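Local coordinates for protein protease Do-like 1, chloroplastic (PDB 3QO6) that acts as a chloroplast serine protease that is required at high temperature and may take part in degrading damaged proteins, at residues B[21-24]-B[25-29]; B[108-111]-B[112-115]; B[123-126]-B[127-131]; B[317-320]-B[321-324]. All blocks are in the same frame, centred on the assembly; numbering follows the deposited sequence.

Interaction 1 of 4, residues B[21-24]-B[25-29]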
loop_
_atom_site.group_PDB
_atom_site.type_symbol
_atom_site.label_atom_id
_atom_site.label_comp_id
_atom_site.label_asym_id
_atom_site.label_seq_id
_atom_site.Cartn_x
_atom_site.Cartn_y
_atom_site.Cartn_z
ATOM N N ARG B 21 -25.642 11.693 37.195
ATOM C CA ARG B 21 -25.233 12.655 38.192
ATOM C C ARG B 21 -23.729 12.890 38.174
ATOM O O ARG B 21 -23.264 14.038 38.043
ATOM C CB ARG B 21 -25.676 12.186 39.584
ATOM C CG ARG B 21 -27.150 12.507 39.904
ATOM C CD ARG B 21 -27.653 11.881 41.216
ATOM N NE ARG B 21 -29.081 12.157 41.387
ATOM C CZ ARG B 21 -29.858 11.633 42.334
ATOM N NH1 ARG B 21 -29.363 10.782 43.231
ATOM N NH2 ARG B 21 -31.144 11.968 42.375
ATOM N N LEU B 22 -22.971 11.805 38.304
ATOM C CA LEU B 22 -21.528 11.902 38.308
ATOM C C LEU B 22 -21.062 12.747 37.142
ATOM O O LEU B 22 -20.178 13.584 37.284
ATOM C CB LEU B 22 -20.931 10.517 38.227
ATOM C CG LEU B 22 -19.418 10.421 38.249
ATOM C CD1 LEU B 22 -19.035 9.016 38.718
ATOM C CD2 LEU B 22 -18.847 10.741 36.850
ATOM N N PHE B 23 -21.675 12.552 35.983
ATOM C CA PHE B 23 -21.281 13.337 34.819
ATOM C C PHE B 23 -21.598 14.816 34.961
ATOM O O PHE B 23 -20.743 15.647 34.686
ATOM C CB PHE B 23 -21.943 12.833 33.528
ATOM C CG PHE B 23 -21.527 13.605 32.310
ATOM C CD1 PHE B 23 -20.261 13.430 31.761
ATOM C CD2 PHE B 23 -22.380 14.548 31.746
ATOM C CE1 PHE B 23 -19.849 14.192 30.663
ATOM C CE2 PHE B 23 -21.978 15.310 30.656
ATOM C CZ PHE B 23 -20.710 15.136 30.115
ATOM N N GLN B 24 -22.819 15.162 35.368
ATOM C CA GLN B 24 -23.135 16.577 35.487
ATOM C C GLN B 24 -22.284 17.246 36.552
ATOM O O GLN B 24 -21.834 18.374 36.354
ATOM C CB GLN B 24 -24.627 16.813 35.740
ATOM C CG GLN B 24 -25.223 15.997 36.834
ATOM C CD GLN B 24 -26.737 16.228 36.979
ATOM O OE1 GLN B 24 -27.511 16.047 36.022
ATOM N NE2 GLN B 24 -27.164 16.624 38.188
ATOM N N GLU B 25 -22.022 16.558 37.655
ATOM C CA GLU B 25 -21.195 17.151 38.703
ATOM C C GLU B 25 -19.759 17.457 38.263
ATOM O O GLU B 25 -19.202 18.515 38.613
ATOM C CB GLU B 25 -21.098 16.239 39.920
ATOM C CG GLU B 25 -22.357 16.003 40.693
ATOM C CD GLU B 25 -22.075 15.150 41.927
ATOM O OE1 GLU B 25 -22.798 14.143 42.145
ATOM O OE2 GLU B 25 -21.122 15.490 42.676
ATOM N N ASN B 26 -19.167 16.543 37.493
ATOM C CA ASN B 26 -17.780 16.685 37.081
ATOM C C ASN B 26 -17.442 17.197 35.709
ATOM O O ASN B 26 -16.316 17.618 35.496
ATOM C CB ASN B 26 -17.056 15.364 37.285
ATOM C CG ASN B 26 -17.143 14.877 38.708
ATOM O OD1 ASN B 26 -16.351 15.260 39.565
ATOM N ND2 ASN B 26 -18.130 14.037 38.974
ATOM N N THR B 27 -18.376 17.175 34.760
ATOM C CA THR B 27 -18.035 17.659 33.419
ATOM C C THR B 27 -17.528 19.097 33.467
ATOM O O THR B 27 -16.706 19.484 32.650
ATOM C CB THR B 27 -19.219 17.533 32.406
ATOM O OG1 THR B 27 -18.773 17.941 31.106
ATOM C CG2 THR B 27 -20.378 18.383 32.800
ATOM N N PRO B 28 -18.003 19.906 34.437
ATOM C CA PRO B 28 -17.535 21.293 34.527
ATOM C C PRO B 28 -16.032 21.377 34.759
ATOM O O PRO B 28 -15.389 22.299 34.275
ATOM C CB PRO B 28 -18.333 21.843 35.694
ATOM C CG PRO B 28 -19.635 21.131 35.550
ATOM C CD PRO B 28 -19.159 19.709 35.333
ATOM N N SER B 29 -15.468 20.417 35.485
ATOM C CA SER B 29 -14.030 20.411 35.732
ATOM C C SER B 29 -13.195 20.038 34.511
ATOM O O SER B 29 -11.968 20.175 34.523
ATOM C CB SER B 29 -13.677 19.418 36.834
ATOM O OG SER B 29 -14.256 19.791 38.055
#

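Interaction 2 of 4, residues B[108-111]-B[112-115]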
loop_
_atom_site.group_PDB
_atom_site.type_symbol
_atom_site.label_atom_id
_atom_site.label_comp_id
_atom_site.label_asym_id
_atom_site.label_seq_id
_atom_site.Cartn_x
_atom_site.Cartn_y
_atom_site.Cartn_z
ATOM N N ASP B 108 -5.504 32.466 33.156
ATOM C CA ASP B 108 -6.003 33.631 33.880
ATOM C C ASP B 108 -7.522 33.587 33.795
ATOM O O ASP B 108 -8.103 34.144 32.861
ATOM C CB ASP B 108 -5.481 34.899 33.191
ATOM C CG ASP B 108 -5.875 36.170 33.912
ATOM O OD1 ASP B 108 -5.766 37.250 33.292
ATOM O OD2 ASP B 108 -6.284 36.095 35.095
ATOM N N ALA B 109 -8.170 32.934 34.754
ATOM C CA ALA B 109 -9.627 32.836 34.697
ATOM C C ALA B 109 -10.306 33.108 36.025
ATOM O O ALA B 109 -9.739 32.842 37.084
ATOM C CB ALA B 109 -10.041 31.450 34.182
ATOM N N PRO B 110 -11.545 33.632 35.979
ATOM C CA PRO B 110 -12.326 33.944 37.185
ATOM C C PRO B 110 -12.634 32.709 38.052
ATOM O O PRO B 110 -13.365 31.811 37.641
ATOM C CB PRO B 110 -13.580 34.614 36.617
ATOM C CG PRO B 110 -13.696 34.038 35.223
ATOM C CD PRO B 110 -12.276 34.008 34.752
ATOM N N LYS B 111 -12.074 32.683 39.256
ATOM C CA LYS B 111 -12.247 31.571 40.195
ATOM C C LYS B 111 -13.639 30.936 40.238
ATOM O O LYS B 111 -13.788 29.794 40.679
ATOM C CB LYS B 111 -11.855 32.018 41.611
ATOM C CG LYS B 111 -10.491 32.709 41.692
ATOM C CD LYS B 111 -10.195 33.236 43.097
ATOM C CE LYS B 111 -9.266 34.468 43.059
ATOM N NZ LYS B 111 -9.877 35.675 42.390
ATOM N N ASN B 112 -14.654 31.662 39.784
ATOM C CA ASN B 112 -16.026 31.151 39.803
ATOM C C ASN B 112 -16.293 30.122 38.705
ATOM O O ASN B 112 -17.175 29.273 38.854
ATOM C CB ASN B 112 -17.050 32.302 39.670
ATOM C CG ASN B 112 -17.265 32.751 38.213
ATOM O OD1 ASN B 112 -16.386 33.363 37.600
ATOM N ND2 ASN B 112 -18.441 32.439 37.660
ATOM N N LYS B 113 -15.548 30.220 37.609
ATOM C CA LYS B 113 -15.700 29.312 36.488
ATOM C C LYS B 113 -14.655 28.201 36.535
ATOM O O LYS B 113 -14.269 27.655 35.507
ATOM C CB LYS B 113 -15.584 30.107 35.192
ATOM C CG LYS B 113 -16.761 31.033 34.955
ATOM C CD LYS B 113 -16.518 31.974 33.786
ATOM C CE LYS B 113 -15.865 31.271 32.598
ATOM N NZ LYS B 113 -15.797 32.139 31.383
ATOM N N LEU B 114 -14.217 27.865 37.746
ATOM C CA LEU B 114 -13.209 26.839 37.964
ATOM C C LEU B 114 -13.547 25.833 39.066
ATOM O O LEU B 114 -13.532 26.159 40.262
ATOM C CB LEU B 114 -11.851 27.475 38.304
ATOM C CG LEU B 114 -11.102 28.247 37.215
ATOM C CD1 LEU B 114 -9.834 28.849 37.787
ATOM C CD2 LEU B 114 -10.749 27.321 36.062
ATOM N N ARG B 115 -13.835 24.598 38.654
ATOM C CA ARG B 115 -14.130 23.534 39.602
ATOM C C ARG B 115 -12.941 22.593 39.598
ATOM O O ARG B 115 -12.615 22.008 38.577
ATOM C CB ARG B 115 -15.391 22.766 39.188
ATOM C CG ARG B 115 -15.770 21.597 40.116
ATOM C CD ARG B 115 -17.054 20.872 39.655
ATOM N NE ARG B 115 -17.485 19.814 40.572
ATOM C CZ ARG B 115 -16.996 18.572 40.579
ATOM N NH1 ARG B 115 -16.059 18.222 39.711
ATOM N NH2 ARG B 115 -17.430 17.676 41.462
#

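Interaction 3 of 4, residues B[123-126]-B[127-131]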
loop_
_atom_site.group_PDB
_atom_site.type_symbol
_atom_site.label_atom_id
_atom_site.label_comp_id
_atom_site.label_asym_id
_atom_site.label_seq_id
_atom_site.Cartn_x
_atom_site.Cartn_y
_atom_site.Cartn_z
ATOM N N ALA B 123 -4.167 4.103 45.082
ATOM C CA ALA B 123 -3.564 2.953 45.750
ATOM C C ALA B 123 -4.538 1.846 46.125
ATOM O O ALA B 123 -4.143 0.704 46.160
ATOM C CB ALA B 123 -2.816 3.403 46.987
ATOM N N ASP B 124 -5.800 2.170 46.397
ATOM C CA ASP B 124 -6.779 1.145 46.787
ATOM C C ASP B 124 -7.665 0.557 45.681
ATOM O O ASP B 124 -8.612 -0.185 45.963
ATOM C CB ASP B 124 -7.717 1.709 47.845
ATOM C CG ASP B 124 -6.988 2.260 49.013
ATOM O OD1 ASP B 124 -5.918 1.697 49.357
ATOM O OD2 ASP B 124 -7.493 3.250 49.590
ATOM N N LEU B 125 -7.390 0.895 44.431
ATOM C CA LEU B 125 -8.221 0.414 43.347
ATOM C C LEU B 125 -8.274 -1.121 43.263
ATOM O O LEU B 125 -7.319 -1.826 43.633
ATOM C CB LEU B 125 -7.744 1.055 42.027
ATOM C CG LEU B 125 -7.819 2.599 42.001
ATOM C CD1 LEU B 125 -7.210 3.137 40.740
ATOM C CD2 LEU B 125 -9.277 3.071 42.105
ATOM N N LEU B 126 -9.418 -1.621 42.800
ATOM C CA LEU B 126 -9.655 -3.059 42.631
ATOM C C LEU B 126 -10.184 -3.360 41.224
ATOM O O LEU B 126 -11.121 -2.701 40.750
ATOM C CB LEU B 126 -10.693 -3.520 43.635
ATOM C CG LEU B 126 -10.264 -3.529 45.093
ATOM C CD1 LEU B 126 -11.504 -3.497 45.952
ATOM C CD2 LEU B 126 -9.372 -4.771 45.375
ATOM N N VAL B 127 -9.591 -4.339 40.546
ATOM C CA VAL B 127 -10.094 -4.715 39.218
ATOM C C VAL B 127 -11.587 -5.006 39.324
ATOM O O VAL B 127 -12.031 -5.705 40.246
ATOM C CB VAL B 127 -9.407 -5.971 38.690
ATOM C CG1 VAL B 127 -10.160 -6.519 37.469
ATOM C CG2 VAL B 127 -7.989 -5.630 38.326
ATOM N N GLY B 128 -12.367 -4.463 38.397
ATOM C CA GLY B 128 -13.799 -4.700 38.435
ATOM C C GLY B 128 -14.605 -3.481 38.859
ATOM O O GLY B 128 -15.788 -3.392 38.514
ATOM N N GLN B 129 -14.028 -2.528 39.596
ATOM C CA GLN B 129 -14.878 -1.388 39.987
ATOM C C GLN B 129 -15.128 -0.503 38.778
ATOM O O GLN B 129 -14.320 -0.494 37.854
ATOM C CB GLN B 129 -14.277 -0.603 41.159
ATOM C CG GLN B 129 -12.959 0.029 40.916
ATOM C CD GLN B 129 -12.414 0.690 42.191
ATOM O OE1 GLN B 129 -11.506 0.144 42.842
ATOM N NE2 GLN B 129 -12.968 1.861 42.555
ATOM N N LYS B 130 -16.251 0.207 38.751
ATOM C CA LYS B 130 -16.568 1.061 37.592
ATOM C C LYS B 130 -15.745 2.342 37.410
ATOM O O LYS B 130 -15.300 2.954 38.392
ATOM C CB LYS B 130 -18.052 1.443 37.595
ATOM C CG LYS B 130 -18.910 0.225 37.602
ATOM C CD LYS B 130 -20.374 0.515 37.364
ATOM C CE LYS B 130 -21.214 -0.782 37.498
ATOM N NZ LYS B 130 -22.692 -0.508 37.522
ATOM N N VAL B 131 -15.524 2.734 36.152
ATOM C CA VAL B 131 -14.822 3.976 35.874
ATOM C C VAL B 131 -15.569 4.800 34.836
ATOM O O VAL B 131 -16.398 4.289 34.056
ATOM C CB VAL B 131 -13.400 3.757 35.404
ATOM C CG1 VAL B 131 -12.571 3.187 36.541
ATOM C CG2 VAL B 131 -13.381 2.866 34.185
HETATM O O HOH W 1 -11.565 0.570 45.946
#

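Interaction 4 of 4, residues B[317-320]-B[321-324]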
loop_
_atom_site.group_PDB
_atom_site.type_symbol
_atom_site.label_atom_id
_atom_site.label_comp_id
_atom_site.label_asym_id
_atom_site.label_seq_id
_atom_site.Cartn_x
_atom_site.Cartn_y
_atom_site.Cartn_z
ATOM N N VAL B 317 27.944 -5.673 38.869
ATOM C CA VAL B 317 28.171 -5.859 37.444
ATOM C C VAL B 317 28.934 -7.146 37.156
ATOM O O VAL B 317 29.520 -7.749 38.049
ATOM C CB VAL B 317 29.005 -4.707 36.833
ATOM C CG1 VAL B 317 28.371 -3.383 37.160
ATOM C CG2 VAL B 317 30.450 -4.761 37.341
ATOM N N LEU B 318 28.905 -7.567 35.899
ATOM C CA LEU B 318 29.644 -8.733 35.464
ATOM C C LEU B 318 30.696 -8.127 34.559
ATOM O O LEU B 318 30.425 -7.785 33.411
ATOM C CB LEU B 318 28.760 -9.702 34.680
ATOM C CG LEU B 318 29.486 -10.758 33.835
ATOM C CD1 LEU B 318 30.537 -11.463 34.663
ATOM C CD2 LEU B 318 28.492 -11.758 33.297
ATOM N N ARG B 319 31.885 -7.945 35.112
ATOM C CA ARG B 319 33.001 -7.387 34.377
ATOM C C ARG B 319 33.697 -8.564 33.705
ATOM O O ARG B 319 33.109 -9.639 33.587
ATOM C CB ARG B 319 33.936 -6.657 35.346
ATOM C CG ARG B 319 35.043 -5.859 34.683
ATOM C CD ARG B 319 35.629 -4.822 35.635
ATOM N NE ARG B 319 34.685 -3.744 35.936
ATOM C CZ ARG B 319 35.002 -2.628 36.592
ATOM N NH1 ARG B 319 36.243 -2.437 37.024
ATOM N NH2 ARG B 319 34.085 -1.691 36.804
ATOM N N GLY B 320 34.934 -8.375 33.264
ATOM C CA GLY B 320 35.650 -9.453 32.598
ATOM C C GLY B 320 35.616 -10.830 33.256
ATOM O O GLY B 320 36.598 -11.246 33.882
ATOM N N ASP B 321 34.491 -11.537 33.122
ATOM C CA ASP B 321 34.323 -12.896 33.670
ATOM C C ASP B 321 34.304 -13.089 35.191
ATOM O O ASP B 321 34.320 -14.224 35.671
ATOM C CB ASP B 321 35.379 -13.836 33.066
ATOM C CG ASP B 321 35.218 -14.006 31.556
ATOM O OD1 ASP B 321 34.247 -14.672 31.120
ATOM O OD2 ASP B 321 36.061 -13.462 30.806
ATOM N N HIS B 322 34.271 -11.997 35.941
ATOM C CA HIS B 322 34.221 -12.078 37.396
ATOM C C HIS B 322 33.222 -11.046 37.870
ATOM O O HIS B 322 33.123 -9.974 37.282
ATOM C CB HIS B 322 35.578 -11.765 38.009
ATOM C CG HIS B 322 36.078 -10.394 37.687
ATOM N ND1 HIS B 322 36.729 -10.095 36.509
ATOM C CD2 HIS B 322 36.015 -9.235 38.385
ATOM C CE1 HIS B 322 37.049 -8.813 36.497
ATOM N NE2 HIS B 322 36.627 -8.269 37.624
ATOM N N LYS B 323 32.491 -11.356 38.933
ATOM C CA LYS B 323 31.506 -10.419 39.439
ATOM C C LYS B 323 32.143 -9.151 40.008
ATOM O O LYS B 323 33.366 -8.991 40.001
ATOM C CB LYS B 323 30.623 -11.089 40.491
ATOM C CG LYS B 323 29.130 -10.823 40.282
ATOM C CD LYS B 323 28.743 -11.040 38.814
ATOM C CE LYS B 323 27.251 -10.869 38.551
ATOM N NZ LYS B 323 26.439 -12.052 38.969
ATOM N N GLU B 324 31.290 -8.245 40.477
ATOM C CA GLU B 324 31.698 -6.960 41.048
ATOM C C GLU B 324 30.573 -6.388 41.883
ATOM O O GLU B 324 29.473 -6.939 41.962
ATOM C CB GLU B 324 32.004 -5.940 39.960
ATOM C CG GLU B 324 33.292 -6.159 39.223
ATOM C CD GLU B 324 34.481 -5.770 40.044
ATOM O OE1 GLU B 324 34.528 -4.608 40.508
ATOM O OE2 GLU B 324 35.371 -6.629 40.215
#

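Interaction 1 of 4, residues B[21-24]-B[25-29]
The N-terminal helix 14-26 runs here into the short 3-10 segment 27-29, and F23 and T27, one turn apart, touch along it. Backbone i to i+4 bonds carry the helix forward: E25 N donates to R21 O at 2.8 Å, and T27 N reaches F23 O, also at 2.8 Å. Between them, L22 O accepts two hydrogens from one residue. N26 N approaches it at 3.1 Å, and N26 ND2 closes on the same oxygen at 2.7 Å, with an N-H...O angle of 161° and the acceptor lying in the amide plane. N26 CG sits beside its own backbone N (chi1 -57°), which turns the amide back along the helix to that carbonyl. The other end of the amide, N26 OD1, is hydrogen-bonded to R115 NH1. T27 lays its CB over one face of the F23 ring, 3.9 Å from the centroid and offset toward the rim, a CH-pi contact, while T27 OG1 bonds H142 ND1. P28, which has no N-H to continue the pattern, places CD 3.2 Å from Q24 O. Beyond the segments, L22 packs on F132 and F23 on I134 of strand 130-135, and F23 also meets V127 of a neighbouring subunit. With both ends of its amide engaged, buried N26 has its rotation fixed, and the doubly gripped L22 carbonyl is probably polarised near the end of the helix.

Interaction 2 of 4, residues B[108-111]-B[112-115]
P110 and K113 close a tight turn at the protein surface, in the loop that leaves strand 102-107 of the first barrel of the trypsin-like domain. The turn is shut by a single i to i+3 backbone hydrogen bond, K113 N to P110 O, at 2.7 Å and nearly straight (163°). Side chains meet beside this bond: the lysine chain passes obliquely by the proline ring, K113 CD lying 3.8 Å from P110 CG. A bend at chi3 (42°) turns the K113 chain beyond CD, and its ammonium group is hydrogen-bonded to T87 OG1, so an aliphatic stem rests on the proline while the charged end is held by another loop. L114 points its side chain back toward A109. Its CD1 comes to 4.5 Å from A109 CB, a loose apolar contact, and its CB lies 3.8 Å from K111 O. K111 O within the turn and L114 O just after it both accept from K62 NZ, which thereby ties the loop to the connection just after strand 47-61. F89 of strand 88-97 packs against A109, P110 and K113, joining the turn to that barrel strand.

Interaction 3 of 4, residues B[123-126]-B[127-131]
The flat group of this contact is the Q129 amide, which meets L125 to one side of its plane and L126 N in the plane of its C=O group. L125 CD2 stands off one side, 3.8 Å from Q129 OE1 and 3.9 Å from Q129 NE2, the two side chains crossing at about a right angle. A water lies displaced to the other side of that plane. The motif is a type II beta turn from L126 to Q129, leading into strand 130-135 of the second sheet of the protease domain. G128 takes its third position with the positive phi (108°) that suits glycine, and Q129 N donates to L126 O at 3.1 Å, almost straight. Q129 CG, wedged between its own N and carbonyl carbon (chi1 62°), passes 3.3 Å from L126 O; from there the extended chain carries the amide oxygen back to the N-H of the same leucine. Both backbone polar atoms of L126 are thus engaged by one residue. Outside the turn, L125 packs on I149, I169 and I192, whereas G128 O bonds T19 OG1 and K130 N bonds E16 OE2, both of a neighbouring subunit, so the turn lies at a subunit interface. Q129 OE1 takes L126 N at 2.7 Å in its carbonyl plane and also accepts from the water, which donates as well to D124 O, 3.0 Å away.

Interaction 4 of 4, residues B[317-320]-B[321-324]
H322 reaches back across the bend to G320: its ND1 donates to G320 O at 2.9 Å with an angle of 146°. The donor stands above the plane of that carbonyl, not on a lone pair, and the oxygen is tilted 20° from the imidazole plane, so the bond is bent away from ideal geometry at both ends. Placing CG between the backbone N and the carbonyl carbon (chi1 60°) swings ND1 back toward G320 O. The backbone of H322 is used too, its O accepting from R319 N in a longer, bent bond of 3.2 Å. R319 and H322 then lie side by side and point the same way, R319 CB forming an off-centre CH-pi contact 4.2 Å from the ring centroid. The guanidinium runs on past the ring to a salt bridge with D284. E324 OE1 lies over one face of that guanidinium, 4.4 Å from R319 NH1 and beyond a salt bridge; any attraction is probably through charge alone, since no N-H points at the oxygen. Apolar contacts join the two arms of the bend. V317 CG2 presses on E324 CB at 3.3 Å, a tight approach, and E324 CG lies near R319 CB. On another side K323 lays its aliphatic CD 3.5 Å from V317 O, while L318 turns to I285 of the adjacent strand 285-289. Positive phi at D321 lets the chain reverse, giving the hairpin that joins antiparallel strands 312-318 and 326-332 of the PDZ domain.

Along the chain the four contacts follow in series, and none nests in or crosses another; interaction 1 is a helix-end contact, whereas interactions 2, 3 and 4 each close a short turn or bend. Interaction 1 comes first, at the end of the N-terminal helix, and interaction 2 touches it directly: R115 reaches from the loop after the first barrel to E25, N26, P28 and S29. Interaction 3, farther along the same inter-barrel connection, opens the second sheet of the protease domain, its nearest atoms about 7 Å from interaction 1 and about 14 Å from interaction 2. Interaction 4 stands apart in the PDZ domain, its centre about 58 Å from that of interaction 1 and across the chain's centre from interactions 1 and 2.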